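Local coordinates for protein alkyl hydroperoxide reductase/ Thiol specific antioxidant/ Mal allergen (Burkholderia ambifaria, PDB 5ENU) that probably reduces hydrogen peroxide and organic hydroperoxides through a reactive cysteine thiol, as a peroxiredoxin of the AhpC/TSA family, at residues Arg37-Tyr42 against Phe130-Asp135; Val11-Gln16 against Arg139-Gly144. One frame throughout, in Å; residues are numbered along the deposited sequence.

Interaction 1: Arg37-Tyr42 against Phe130-Asp135; sequences RKLVLY and FLIDAD
Where the pairing of Arg37-Tyr42 with Phe130-Asp135 runs out, direct amide bonds give way to a water hydrogen-bonded to both Arg37 O and Asp133 O, 3.0 Å from the first. At the same end Ala134 CA lies 3.3 Å from Arg37 O in a CA-H...O contact, and Ala134 CB packs against Arg37 N. Leu39-Leu41 and Phe130-Ile132 form a regular antiparallel pair, with Leu39-Ile132 and Leu41-Phe130 hydrogen-bonded and Val40-Leu131 the non-hydrogen-bonded pair between them. Leu39 N donates to Ile132 O at 2.8 Å, nearly straight at 174°, and Ile132 N returns the bond to Leu39 O. Leu41 N to Phe130 O follows at 2.9 Å, whereas the last bond, Phe130 N to Leu41 O, is bent to 148°, its donor tilted from the carbonyl plane.

Side chains alternate between the two faces. Leu39 and Ile132 lie side by side and point the same way, CD2 of Leu39 meeting CD1 of Ile132 at 4.1 Å. Phe130 is on this face too, and the edge of its ring, at CD2, comes 3.7 Å from Leu41 O, near the ring plane. On the opposite face Leu131 CD1 meets Val40 CG2 at 4.2 Å, its CG being anti to the backbone N (chi1 172°); both side chains pack against helix 150-160. Asp133 OD1 accepts from Asp135 N in an Asx turn, while OD2 forms a salt bridge with Arg139. Four amide bonds thus satisfy the facing N-H and C=O groups of Leu39, Leu41, Phe130 and Ile132, while Val40 and Leu131 bond to the flanking strands; where the pairing ends, the water bridges two carbonyls that cannot bond to each other, and the aspartate fixes the turn.

Interaction 2: Val11-Gln16 against Arg139-Gly144; sequences VEVDRQ and RQAWRG
Val13 carries most of this contact, setting its two methyls on the backbone of the segment Arg139-Gly144. CG1, anti to the backbone N (chi1 174°), stands 3.7 Å from Arg139 O, and CG2 lies 4.2 Å from Ala141 N. The same CG2 approaches Ala141 CB at 4.4 Å, a loose apolar touch. Further along the strand, Val11 meets Arg143: Val11 CG2 comes to the edge of the guanidinium, near its plane, 4.0 Å from NH2, the two side chains slanting across one another. Arg143 reaches this place with its chain extended from CG to NE. Val13 thus meets the strand backbone and Val11 a side-chain tip, both by van der Waals contact.

Backbone and polar bonds just beyond set these groups in place. A type II turn from Glu12 to Arg15, closed by Arg15 N to Glu12 O at 3.1 Å, presents Val13 at its second position and gives Asp14 a positive phi of 83°. Asp14 and Arg15 make backbone bonds to Leu138, while Val11 is bonded through its backbone to Leu108 and packs on helix 104-109. Arg143 NH1 donates to Phe109 O, which would hold the guanidinium beside Val11. Asp14 OD1 remains 5.7 Å from Arg139 NE, so any attraction between these charges would be long-range; Arg139 instead forms its salt bridge with Asp133. On the strand itself, Arg139 and Gln140 both face Leu131 in a classic beta bulge, next to the place where Val13 sits. Taken together, this is a surface contact in which an irregular N-terminal segment, shaped by a beta turn, lies against a bulged strand of the mixed sheet of a thioredoxin-fold peroxiredoxin.

In the fold
From the N terminus the chain first passes through Val11-Gln16, whose partner, Arg139-Gly144, comes near the C-terminal end of the chain; interaction 2 thus closes the longer loop. Interaction 1, joining Arg37-Tyr42 to Phe130-Asp135, closes a shorter one nested entirely inside it, containing helices 50-68, 81-91 and 104-109. The two contacts, with centres about 10 Å apart, share one mixed sheet: strand 38-43 pairs with strand 120-132, which turns back into strand 138-143, and the N-terminal segment lies against that last strand. Leu131 joins them through probable backbone bonds to Arg139 and Gln140, while Phe130 packs on Arg143 and Leu131 on Trp142.

Interaction 1: Arg37-Tyr42 against Phe130-Asp135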
loop_
_atom_site.group_PDB
_atom_site.type_symbol
_atom_site.label_atom_id
_atom_site.label_comp_id
_atom_site.label_asym_id
_atom_site.label_seq_id
_atom_site.Cartn_x
_atom_site.Cartn_y
_atom_site.Cartn_z
ATOM N N ARG A 37 1.629 15.845 1.223
ATOM C CA ARG A 37 0.763 15.170 0.268
ATOM C C ARG A 37 -0.014 14.091 0.998
ATOM O O ARG A 37 0.453 13.534 1.994
ATOM C CB ARG A 37 1.575 14.465 -0.836
ATOM C CG ARG A 37 2.188 15.391 -1.874
ATOM C CD ARG A 37 2.977 14.614 -2.922
ATOM N NE ARG A 37 4.259 14.141 -2.412
ATOM C CZ ARG A 37 5.063 13.310 -3.069
ATOM N NH1 ARG A 37 4.714 12.856 -4.264
ATOM N NH2 ARG A 37 6.214 12.930 -2.533
ATOM N N LYS A 38 -1.211 13.804 0.505
ATOM C CA LYS A 38 -1.898 12.611 0.962
ATOM C C LYS A 38 -1.207 11.389 0.367
ATOM O O LYS A 38 -0.654 11.439 -0.737
ATOM C CB LYS A 38 -3.352 12.658 0.496
ATOM C CG LYS A 38 -4.112 13.944 0.941
ATOM C CD LYS A 38 -5.363 14.168 0.089
ATOM C CE LYS A 38 -5.986 15.526 0.332
ATOM N NZ LYS A 38 -7.203 15.754 -0.499
ATOM N N LEU A 39 -1.227 10.293 1.118
ATOM C CA LEU A 39 -0.625 9.031 0.691
ATOM C C LEU A 39 -1.657 7.917 0.797
ATOM O O LEU A 39 -2.201 7.668 1.881
ATOM C CB LEU A 39 0.603 8.686 1.535
ATOM C CG LEU A 39 1.164 7.277 1.305
ATOM C CD1 LEU A 39 1.624 7.119 -0.146
ATOM C CD2 LEU A 39 2.305 6.979 2.253
ATOM N N VAL A 40 -1.932 7.266 -0.328
ATOM C CA VAL A 40 -2.662 6.009 -0.360
ATOM C C VAL A 40 -1.598 4.920 -0.395
ATOM O O VAL A 40 -0.895 4.766 -1.404
ATOM C CB VAL A 40 -3.581 5.921 -1.589
ATOM C CG1 VAL A 40 -4.196 4.519 -1.700
ATOM C CG2 VAL A 40 -4.655 7.009 -1.543
ATOM N N LEU A 41 -1.452 4.188 0.704
ATOM C CA LEU A 41 -0.491 3.097 0.794
ATOM C C LEU A 41 -1.313 1.816 0.726
ATOM O O LEU A 41 -2.062 1.518 1.662
ATOM C CB LEU A 41 0.267 3.196 2.113
ATOM C CG LEU A 41 1.466 2.264 2.264
ATOM C CD1 LEU A 41 2.554 2.644 1.250
ATOM C CD2 LEU A 41 2.005 2.300 3.708
ATOM N N TYR A 42 -1.231 1.094 -0.386
ATOM C CA TYR A 42 -2.078 -0.080 -0.580
ATOM C C TYR A 42 -1.224 -1.343 -0.574
ATOM O O TYR A 42 -0.250 -1.438 -1.336
ATOM C CB TYR A 42 -3.005 0.017 -1.812
ATOM C CG TYR A 42 -2.447 -0.344 -3.181
ATOM C CD1 TYR A 42 -1.862 0.620 -4.013
ATOM C CD2 TYR A 42 -2.574 -1.646 -3.675
ATOM C CE1 TYR A 42 -1.382 0.291 -5.277
ATOM C CE2 TYR A 42 -2.101 -1.983 -4.950
ATOM C CZ TYR A 42 -1.483 -1.011 -5.730
ATOM O OH TYR A 42 -1.013 -1.302 -6.999
ATOM N N PHE A 130 -4.451 2.014 3.281
ATOM C CA PHE A 130 -4.336 3.019 4.328
ATOM C C PHE A 130 -4.247 4.394 3.691
ATOM O O PHE A 130 -3.473 4.596 2.753
ATOM C CB PHE A 130 -3.091 2.720 5.156
ATOM C CG PHE A 130 -3.150 1.366 5.794
ATOM C CD1 PHE A 130 -3.788 1.194 7.028
ATOM C CD2 PHE A 130 -2.652 0.239 5.134
ATOM C CE1 PHE A 130 -3.888 -0.076 7.601
ATOM C CE2 PHE A 130 -2.767 -1.024 5.712
ATOM C CZ PHE A 130 -3.374 -1.170 6.946
ATOM N N LEU A 131 -5.085 5.306 4.151
ATOM C CA LEU A 131 -5.087 6.689 3.699
ATOM C C LEU A 131 -4.457 7.531 4.796
ATOM O O LEU A 131 -5.006 7.639 5.900
ATOM C CB LEU A 131 -6.499 7.167 3.372
ATOM C CG LEU A 131 -6.652 8.657 3.069
ATOM C CD1 LEU A 131 -5.706 9.074 1.953
ATOM C CD2 LEU A 131 -8.093 8.974 2.691
ATOM N N ILE A 132 -3.297 8.102 4.490
ATOM C CA ILE A 132 -2.515 8.915 5.410
ATOM C C ILE A 132 -2.562 10.341 4.878
ATOM O O ILE A 132 -2.367 10.560 3.675
ATOM C CB ILE A 132 -1.073 8.380 5.485
ATOM C CG1 ILE A 132 -1.056 6.931 5.995
ATOM C CG2 ILE A 132 -0.194 9.298 6.329
ATOM C CD1 ILE A 132 0.235 6.202 5.716
ATOM N N ASP A 133 -2.847 11.311 5.745
ATOM C CA ASP A 133 -2.987 12.684 5.263
ATOM C C ASP A 133 -1.635 13.385 5.125
ATOM O O ASP A 133 -0.568 12.819 5.397
ATOM C CB ASP A 133 -4.024 13.470 6.073
ATOM C CG ASP A 133 -3.585 13.779 7.499
ATOM O OD1 ASP A 133 -2.385 13.640 7.847
ATOM O OD2 ASP A 133 -4.468 14.228 8.275
ATOM N N ALA A 134 -1.689 14.644 4.672
ATOM C CA ALA A 134 -0.477 15.439 4.462
ATOM C C ALA A 134 0.291 15.677 5.756
ATOM O O ALA A 134 1.470 16.054 5.699
ATOM C CB ALA A 134 -0.846 16.774 3.817
ATOM N N ASP A 135 -0.359 15.511 6.908
ATOM C CA ASP A 135 0.266 15.682 8.213
ATOM C C ASP A 135 0.881 14.382 8.737
ATOM O O ASP A 135 1.486 14.384 9.823
ATOM C CB ASP A 135 -0.757 16.231 9.231
ATOM C CG ASP A 135 -1.353 17.563 8.825
ATOM O OD1 ASP A 135 -0.610 18.454 8.364
ATOM O OD2 ASP A 135 -2.587 17.716 8.992
HETATM O O HOH W 1 2.013 12.371 4.225
#

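Interaction 2: Val11-Gln16 against Arg139-Gly144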
loop_
_atom_site.group_PDB
_atom_site.type_symbol
_atom_site.label_atom_id
_atom_site.label_comp_id
_atom_site.label_asym_id
_atom_site.label_seq_id
_atom_site.Cartn_x
_atom_site.Cartn_y
_atom_site.Cartn_z
ATOM N N VAL A 11 0.229 0.953 13.620
ATOM C CA VAL A 11 -0.585 2.075 13.153
ATOM C C VAL A 11 -1.997 1.994 13.716
ATOM O O VAL A 11 -2.562 0.903 13.891
ATOM C CB VAL A 11 -0.610 2.162 11.614
ATOM C CG1 VAL A 11 0.816 2.199 11.046
ATOM C CG2 VAL A 11 -1.452 1.028 10.990
ATOM N N GLU A 12 -2.578 3.162 13.999
ATOM C CA GLU A 12 -3.962 3.294 14.437
ATOM C C GLU A 12 -4.583 4.535 13.811
ATOM O O GLU A 12 -3.928 5.578 13.694
ATOM C CB GLU A 12 -4.067 3.456 15.962
ATOM C CG GLU A 12 -3.642 2.231 16.763
ATOM C CD GLU A 12 -4.512 1.002 16.514
ATOM O OE1 GLU A 12 -5.692 1.144 16.118
ATOM O OE2 GLU A 12 -4.009 -0.122 16.724
ATOM N N VAL A 13 -5.856 4.420 13.422
ATOM C CA VAL A 13 -6.583 5.579 12.917
ATOM C C VAL A 13 -6.576 6.680 13.965
ATOM O O VAL A 13 -6.736 6.426 15.164
ATOM C CB VAL A 13 -8.005 5.168 12.506
ATOM C CG1 VAL A 13 -8.840 6.382 12.117
ATOM C CG2 VAL A 13 -7.950 4.194 11.335
ATOM N N ASP A 14 -6.387 7.920 13.510
ATOM C CA ASP A 14 -6.332 9.159 14.294
ATOM C C ASP A 14 -4.949 9.400 14.900
ATOM O O ASP A 14 -4.774 10.396 15.625
ATOM C CB ASP A 14 -7.381 9.258 15.418
ATOM C CG ASP A 14 -8.818 9.323 14.915
ATOM O OD1 ASP A 14 -9.036 9.561 13.708
ATOM O OD2 ASP A 14 -9.739 9.152 15.760
ATOM N N ARG A 15 -3.970 8.538 14.650
ATOM C CA ARG A 15 -2.662 8.659 15.276
ATOM C C ARG A 15 -1.590 8.782 14.203
ATOM O O ARG A 15 -1.752 8.296 13.071
ATOM C CB ARG A 15 -2.348 7.445 16.178
ATOM C CG ARG A 15 -3.459 7.042 17.137
ATOM C CD ARG A 15 -3.740 8.035 18.234
ATOM N NE ARG A 15 -4.722 7.423 19.130
ATOM C CZ ARG A 15 -5.918 7.918 19.416
ATOM N NH1 ARG A 15 -6.299 9.076 18.939
ATOM N NH2 ARG A 15 -6.725 7.257 20.217
ATOM N N GLN A 16 -0.481 9.422 14.581
ATOM C CA GLN A 16 0.667 9.561 13.695
ATOM C C GLN A 16 1.135 8.193 13.204
ATOM O O GLN A 16 1.199 7.229 13.967
ATOM C CB GLN A 16 1.801 10.229 14.470
ATOM C CG GLN A 16 2.856 10.837 13.571
ATOM C CD GLN A 16 2.373 12.117 12.934
ATOM O OE1 GLN A 16 1.634 12.870 13.555
ATOM N NE2 GLN A 16 2.790 12.378 11.696
ATOM N N ARG A 139 -5.788 8.294 8.513
ATOM C CA ARG A 139 -7.157 8.798 8.506
ATOM C C ARG A 139 -8.178 7.699 8.278
ATOM O O ARG A 139 -9.303 7.795 8.780
ATOM C CB ARG A 139 -7.333 9.876 7.424
ATOM C CG ARG A 139 -6.413 11.087 7.604
ATOM C CD ARG A 139 -6.698 11.852 8.880
ATOM N NE ARG A 139 -8.039 12.411 8.845
ATOM C CZ ARG A 139 -8.342 13.615 8.365
ATOM N NH1 ARG A 139 -7.385 14.422 7.885
ATOM N NH2 ARG A 139 -9.608 14.020 8.349
ATOM N N GLN A 140 -7.816 6.660 7.530
ATOM C CA GLN A 140 -8.763 5.596 7.260
ATOM C C GLN A 140 -7.992 4.332 6.899
ATOM O O GLN A 140 -6.937 4.398 6.246
ATOM C CB GLN A 140 -9.712 6.005 6.133
ATOM C CG GLN A 140 -10.801 4.995 5.871
ATOM C CD GLN A 140 -11.963 5.576 5.083
ATOM O OE1 GLN A 140 -11.958 6.761 4.681
ATOM N NE2 GLN A 140 -12.967 4.738 4.832
ATOM N N ALA A 141 -8.523 3.189 7.328
ATOM C CA ALA A 141 -7.996 1.880 6.989
ATOM C C ALA A 141 -9.108 1.055 6.368
ATOM O O ALA A 141 -10.275 1.162 6.767
ATOM C CB ALA A 141 -7.486 1.150 8.237
ATOM N N TRP A 142 -8.740 0.230 5.389
ATOM C CA TRP A 142 -9.647 -0.754 4.806
ATOM C C TRP A 142 -8.907 -2.083 4.882
ATOM O O TRP A 142 -7.905 -2.258 4.185
ATOM C CB TRP A 142 -9.880 -0.430 3.331
ATOM C CG TRP A 142 -10.610 0.844 2.988
ATOM C CD1 TRP A 142 -11.926 0.956 2.625
ATOM C CD2 TRP A 142 -10.037 2.160 2.836
ATOM N NE1 TRP A 142 -12.211 2.262 2.296
ATOM C CE2 TRP A 142 -11.072 3.021 2.415
ATOM C CE3 TRP A 142 -8.747 2.693 3.032
ATOM C CZ2 TRP A 142 -10.876 4.397 2.186
ATOM C CZ3 TRP A 142 -8.546 4.068 2.797
ATOM C CH2 TRP A 142 -9.613 4.906 2.385
ATOM N N ARG A 143 -9.361 -3.012 5.720
ATOM C CA ARG A 143 -8.617 -4.256 5.922
ATOM C C ARG A 143 -9.340 -5.445 5.304
ATOM O O ARG A 143 -10.560 -5.593 5.465
ATOM C CB ARG A 143 -8.344 -4.507 7.406
ATOM C CG ARG A 143 -7.445 -3.432 8.020
ATOM C CD ARG A 143 -7.086 -3.783 9.473
ATOM N NE ARG A 143 -6.153 -2.834 10.101
ATOM C CZ ARG A 143 -4.822 -2.927 10.040
ATOM N NH1 ARG A 143 -4.238 -3.916 9.359
ATOM N NH2 ARG A 143 -4.059 -2.014 10.635
ATOM N N GLY A 144 -8.594 -6.281 4.583
ATOM C CA GLY A 144 -9.218 -7.468 4.017
ATOM C C GLY A 144 -10.310 -7.136 3.022
ATOM O O GLY A 144 -11.334 -7.825 2.960
#